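Local coordinates for protein acetyl-CoA acetyltransferase (Mycobacterium smegmatis, PDB 4EGV) that adopts a thiolase fold as a monomeric thiolase-like protein and probably has acyltransferase activity, at residues A[400-405]-A[421-426]; A[19-24]-A[291-296]. All coordinates share one frame; numbering follows the deposited sequence.

Contacts 1 and 2 illustrate how one mixed sheet is held together differently at different places along its strands. Contact 2 (19-24 with 291-296) is buried and joins the neighbouring antiparallel strands 20-29 and 294-303 by backbone hydrogen bonds and apolar side chains. Contact 1 (400-405 with 421-426) is partly buried and lies near the end of the sheet strands, where strand 414-421 gives way to a loop, so serine and threonine hydroxyls take over the bonding to the backbone. The centres of contact 1 and contact 2 are about 9 Å apart. S421 O and Y295 N, at 2.8 Å, probably form a hydrogen bond that ties the two together, and the loop at P424 packs on Y295.

Contact 1 (A[400-405]-A[421-426]); sequences GQFALV and STEPAD
Two hydroxyl groups carry the polar part of the contact between 400-405 and 421-426. T422 has OG1 in the crowded position between its backbone N and carbonyl carbon (chi1 46°), where it accepts a hydrogen bond from G400 N; G400 N to T422 OG1 is 2.7 Å. S421 OG, turned anti to its own backbone N, donates to Q401 O at 2.9 Å, approaching from above the carbonyl plane. S421 OG also accepts from E423 N at 3.1 Å, which makes an ST turn, so two bonds grip this oxygen and tie the turn after S421 to the backbone of 400-405.

The second group of contacts surrounds the F402 ring. S421 CB lies over one face of the F402 ring, 3.8 Å from its centroid and displaced toward the rim, a CH-pi contact. The extended chain of E423 merely brings OE1 near the ring edge, 4.1 Å from F402 CE2, with the carboxylate plane nearly perpendicular to the ring.

Beyond these residues the pairing becomes regular. A403 and V405 bond through their backbones to strand 414-421, while F402 and L404 bond to strand 337-342 on the other flank; R297 of strand 294-303 packs against F402 and bonds E423 O.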
loop_
_atom_site.group_PDB
_atom_site.type_symbol
_atom_site.label_atom_id
_atom_site.label_comp_id
_atom_site.label_asym_id
_atom_site.label_seq_id
_atom_site.Cartn_x
_atom_site.Cartn_y
_atom_site.Cartn_z
ATOM N N GLY A 400 22.936 -11.715 4.031
ATOM C CA GLY A 400 22.680 -12.056 5.426
ATOM C C GLY A 400 21.652 -11.185 6.148
ATOM O O GLY A 400 20.964 -11.673 7.042
ATOM N N GLN A 401 21.547 -9.902 5.768
ATOM C CA GLN A 401 20.551 -8.973 6.325
ATOM C C GLN A 401 19.110 -9.176 5.799
ATOM O O GLN A 401 18.898 -9.886 4.834
ATOM C CB GLN A 401 21.043 -7.558 6.139
ATOM C CG GLN A 401 22.108 -7.182 7.149
ATOM C CD GLN A 401 22.832 -5.914 6.764
ATOM O OE1 GLN A 401 23.960 -5.964 6.306
ATOM N NE2 GLN A 401 22.183 -4.776 6.926
ATOM N N PHE A 402 18.138 -8.560 6.463
ATOM C CA PHE A 402 16.718 -8.763 6.179
ATOM C C PHE A 402 16.014 -7.487 5.816
ATOM O O PHE A 402 16.259 -6.498 6.431
ATOM C CB PHE A 402 16.013 -9.367 7.393
ATOM C CG PHE A 402 16.336 -10.800 7.627
ATOM C CD1 PHE A 402 15.456 -11.798 7.239
ATOM C CD2 PHE A 402 17.532 -11.162 8.238
ATOM C CE1 PHE A 402 15.763 -13.146 7.465
ATOM C CE2 PHE A 402 17.852 -12.492 8.461
ATOM C CZ PHE A 402 16.966 -13.486 8.088
ATOM N N ALA A 403 15.116 -7.541 4.820
ATOM C CA ALA A 403 14.281 -6.368 4.331
ATOM C C ALA A 403 12.765 -6.624 4.348
ATOM O O ALA A 403 12.289 -7.612 3.810
ATOM C CB ALA A 403 14.710 -5.941 2.938
ATOM N N LEU A 404 12.020 -5.718 4.958
ATOM C CA LEU A 404 10.575 -5.849 5.044
ATOM C C LEU A 404 9.853 -4.957 4.011
ATOM O O LEU A 404 10.161 -3.766 3.864
ATOM C CB LEU A 404 10.118 -5.549 6.474
ATOM C CG LEU A 404 8.674 -5.824 6.861
ATOM C CD1 LEU A 404 8.596 -6.297 8.262
ATOM C CD2 LEU A 404 7.799 -4.593 6.689
ATOM N N VAL A 405 8.903 -5.540 3.293
ATOM C CA VAL A 405 8.074 -4.790 2.378
ATOM C C VAL A 405 6.644 -4.843 2.887
ATOM O O VAL A 405 6.148 -5.900 3.164
ATOM C CB VAL A 405 8.184 -5.344 0.909
ATOM C CG1 VAL A 405 7.267 -4.639 -0.045
ATOM C CG2 VAL A 405 9.593 -5.224 0.405
ATOM N N SER A 421 15.716 -11.958 2.258
ATOM C CA SER A 421 17.122 -12.161 2.660
ATOM C C SER A 421 17.837 -13.183 1.778
ATOM O O SER A 421 17.225 -14.067 1.201
ATOM C CB SER A 421 17.214 -12.656 4.091
ATOM O OG SER A 421 18.550 -12.777 4.472
ATOM N N THR A 422 19.151 -13.072 1.698
ATOM C CA THR A 422 19.973 -14.066 1.009
ATOM C C THR A 422 20.207 -15.336 1.833
ATOM O O THR A 422 20.567 -16.382 1.287
ATOM C CB THR A 422 21.342 -13.505 0.638
ATOM O OG1 THR A 422 21.891 -12.809 1.758
ATOM C CG2 THR A 422 21.239 -12.583 -0.561
ATOM N N GLU A 423 20.010 -15.220 3.147
ATOM C CA GLU A 423 20.164 -16.317 4.107
ATOM C C GLU A 423 19.108 -17.420 3.853
ATOM O O GLU A 423 17.926 -17.181 4.014
ATOM C CB GLU A 423 20.127 -15.781 5.554
ATOM C CG GLU A 423 20.740 -16.710 6.637
ATOM C CD GLU A 423 20.317 -16.329 8.085
ATOM O OE1 GLU A 423 20.858 -15.326 8.636
ATOM O OE2 GLU A 423 19.449 -17.032 8.675
ATOM N N PRO A 424 19.495 -18.633 3.525
ATOM C CA PRO A 424 18.554 -19.624 3.027
ATOM C C PRO A 424 17.676 -20.317 4.043
ATOM O O PRO A 424 18.068 -20.559 5.137
ATOM C CB PRO A 424 19.485 -20.642 2.392
ATOM C CG PRO A 424 20.687 -19.959 2.184
ATOM C CD PRO A 424 20.854 -19.086 3.297
ATOM N N ALA A 425 16.475 -20.671 3.666
ATOM C CA ALA A 425 15.671 -21.495 4.534
ATOM C C ALA A 425 14.572 -22.132 3.787
ATOM O O ALA A 425 14.298 -21.770 2.686
ATOM C CB ALA A 425 15.115 -20.722 5.636
ATOM N N ASP A 426 13.920 -23.072 4.433
ATOM C CA ASP A 426 12.768 -23.730 3.895
ATOM C C ASP A 426 11.609 -22.813 4.017
ATOM O O ASP A 426 11.509 -22.093 4.941
ATOM C CB ASP A 426 12.460 -24.949 4.735
ATOM C CG ASP A 426 13.173 -26.176 4.280
ATOM O OD1 ASP A 426 14.198 -26.060 3.636
ATOM O OD2 ASP A 426 12.699 -27.269 4.584
#

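Contact 2 (A[19-24]-A[291-296]); sequences TPVIVG and EKWVYL
V21 makes the central side-chain contacts, with both Y295 and W293. V21 CG1, anti to the carbonyl carbon, sits over one face of the Y295 ring, 3.5 Å from the centroid and 16° off the ring normal, in a CH-pi contact; the two side chains run alongside each other. T19 CG2 meets the edge of that ring in its plane, 4.0 Å from Y295 CD1, the two side chains crossing at about a right angle. V21 CG1 also lies 4.0 Å from W293 CB, while V21 CG2 stands over one face of the indole, offset toward its rim. V23 CG1 follows, alongside the indole and 4.1 Å from W293 CD1.

Beneath these side chains the backbones pair antiparallel. I22 and V294 form a hydrogen-bonded pair, with I22 N to V294 O at 2.8 Å and V294 N to I22 O at 3.1 Å; both donors lie in the plane of the carbonyl they meet. This places strand 20-29 inside the mixed sheet of the thiolase fold, between 294-303 and 271-279. Toward the latter, V23 and G24 both face L276 in a classic beta bulge.

Farther out, I22 and V294 turn their side chains to V392 of helix 383-397. V21 and W293 pack on V280 of helix 280-286, and W293 NE1 is anchored by a hydrogen bond to V288 O. K292 lays CB near V23 O, but its bent chain carries NZ away to D56 O.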
loop_
_atom_site.group_PDB
_atom_site.type_symbol
_atom_site.label_atom_id
_atom_site.label_comp_id
_atom_site.label_asym_id
_atom_site.label_seq_id
_atom_site.Cartn_x
_atom_site.Cartn_y
_atom_site.Cartn_z
ATOM N N THR A 19 12.127 -25.036 -2.459
ATOM C CA THR A 19 12.145 -23.715 -1.868
ATOM C C THR A 19 12.221 -22.639 -2.970
ATOM O O THR A 19 13.037 -22.730 -3.879
ATOM C CB THR A 19 13.291 -23.592 -0.862
ATOM O OG1 THR A 19 13.177 -24.637 0.105
ATOM C CG2 THR A 19 13.265 -22.243 -0.146
ATOM N N PRO A 20 11.328 -21.632 -2.902
ATOM C CA PRO A 20 11.258 -20.543 -3.860
ATOM C C PRO A 20 12.250 -19.417 -3.591
ATOM O O PRO A 20 12.433 -18.964 -2.455
ATOM C CB PRO A 20 9.840 -20.045 -3.698
ATOM C CG PRO A 20 9.522 -20.289 -2.301
ATOM C CD PRO A 20 10.234 -21.537 -1.912
ATOM N N VAL A 21 12.910 -18.991 -4.652
ATOM C CA VAL A 21 13.777 -17.839 -4.601
ATOM C C VAL A 21 13.401 -16.814 -5.678
ATOM O O VAL A 21 13.034 -17.175 -6.811
ATOM C CB VAL A 21 15.283 -18.249 -4.686
ATOM C CG1 VAL A 21 15.754 -18.744 -3.358
ATOM C CG2 VAL A 21 15.531 -19.288 -5.768
ATOM N N ILE A 22 13.475 -15.537 -5.317
ATOM C CA ILE A 22 13.477 -14.487 -6.339
ATOM C C ILE A 22 14.849 -14.382 -7.022
ATOM O O ILE A 22 15.864 -14.170 -6.325
ATOM C CB ILE A 22 13.002 -13.141 -5.808
ATOM C CG1 ILE A 22 11.556 -13.269 -5.384
ATOM C CG2 ILE A 22 13.160 -12.053 -6.870
ATOM C CD1 ILE A 22 10.966 -11.994 -4.881
ATOM N N VAL A 23 14.861 -14.594 -8.353
ATOM C CA VAL A 23 16.115 -14.623 -9.120
ATOM C C VAL A 23 16.396 -13.428 -10.017
ATOM O O VAL A 23 17.561 -13.117 -10.255
ATOM C CB VAL A 23 16.382 -15.923 -9.869
ATOM C CG1 VAL A 23 16.387 -17.047 -8.895
ATOM C CG2 VAL A 23 15.389 -16.133 -10.981
ATOM N N GLY A 24 15.339 -12.749 -10.473
ATOM C CA GLY A 24 15.493 -11.615 -11.347
ATOM C C GLY A 24 14.466 -10.563 -11.053
ATOM O O GLY A 24 13.298 -10.873 -10.863
ATOM N N GLU A 291 24.698 -16.027 -6.000
ATOM C CA GLU A 291 24.670 -14.668 -5.433
ATOM C C GLU A 291 23.409 -13.819 -5.827
ATOM O O GLU A 291 23.131 -12.781 -5.215
ATOM C CB GLU A 291 26.019 -13.911 -5.585
ATOM C CG GLU A 291 26.365 -13.369 -6.965
ATOM C CD GLU A 291 27.185 -14.349 -7.789
ATOM O OE1 GLU A 291 27.130 -15.565 -7.479
ATOM O OE2 GLU A 291 27.878 -13.916 -8.753
ATOM N N LYS A 292 22.631 -14.318 -6.794
ATOM C CA LYS A 292 21.360 -13.707 -7.219
ATOM C C LYS A 292 20.112 -14.150 -6.448
ATOM O O LYS A 292 19.100 -13.483 -6.509
ATOM C CB LYS A 292 21.103 -13.985 -8.707
ATOM C CG LYS A 292 22.093 -13.390 -9.673
ATOM C CD LYS A 292 21.893 -11.935 -9.904
ATOM C CE LYS A 292 23.053 -11.391 -10.736
ATOM N NZ LYS A 292 22.765 -10.051 -11.293
ATOM N N TRP A 293 20.181 -15.279 -5.762
ATOM C CA TRP A 293 19.035 -15.806 -5.046
ATOM C C TRP A 293 18.689 -15.029 -3.769
ATOM O O TRP A 293 19.533 -14.798 -2.898
ATOM C CB TRP A 293 19.266 -17.251 -4.651
ATOM C CG TRP A 293 19.659 -18.143 -5.705
ATOM C CD1 TRP A 293 19.905 -17.829 -6.989
ATOM C CD2 TRP A 293 19.891 -19.547 -5.577
ATOM N NE1 TRP A 293 20.277 -18.944 -7.688
ATOM C CE2 TRP A 293 20.280 -20.016 -6.843
ATOM C CE3 TRP A 293 19.792 -20.459 -4.515
ATOM C CZ2 TRP A 293 20.587 -21.351 -7.083
ATOM C CZ3 TRP A 293 20.086 -21.774 -4.749
ATOM C CH2 TRP A 293 20.469 -22.215 -6.031
ATOM N N VAL A 294 17.416 -14.671 -3.671
ATOM C CA VAL A 294 16.824 -14.073 -2.487
ATOM C C VAL A 294 15.599 -14.897 -2.038
ATOM O O VAL A 294 14.740 -15.259 -2.823
ATOM C CB VAL A 294 16.470 -12.611 -2.770
ATOM C CG1 VAL A 294 15.952 -11.950 -1.581
ATOM C CG2 VAL A 294 17.690 -11.892 -3.252
ATOM N N TYR A 295 15.535 -15.195 -0.752
ATOM C CA TYR A 295 14.419 -15.942 -0.149
ATOM C C TYR A 295 13.320 -15.039 0.397
ATOM O O TYR A 295 13.556 -13.987 0.926
ATOM C CB TYR A 295 14.938 -16.876 0.958
ATOM C CG TYR A 295 15.991 -17.811 0.465
ATOM C CD1 TYR A 295 15.670 -19.118 0.186
ATOM C CD2 TYR A 295 17.294 -17.375 0.226
ATOM C CE1 TYR A 295 16.603 -20.002 -0.297
ATOM C CE2 TYR A 295 18.226 -18.230 -0.269
ATOM C CZ TYR A 295 17.879 -19.572 -0.528
ATOM O OH TYR A 295 18.799 -20.483 -1.024
ATOM N N LEU A 296 12.094 -15.462 0.223
ATOM C CA LEU A 296 11.001 -14.809 0.874
ATOM C C LEU A 296 10.839 -15.478 2.252
ATOM O O LEU A 296 10.157 -16.468 2.415
ATOM C CB LEU A 296 9.754 -14.887 -0.006
ATOM C CG LEU A 296 8.454 -14.315 0.551
ATOM C CD1 LEU A 296 8.597 -12.915 1.078
ATOM C CD2 LEU A 296 7.391 -14.391 -0.518
#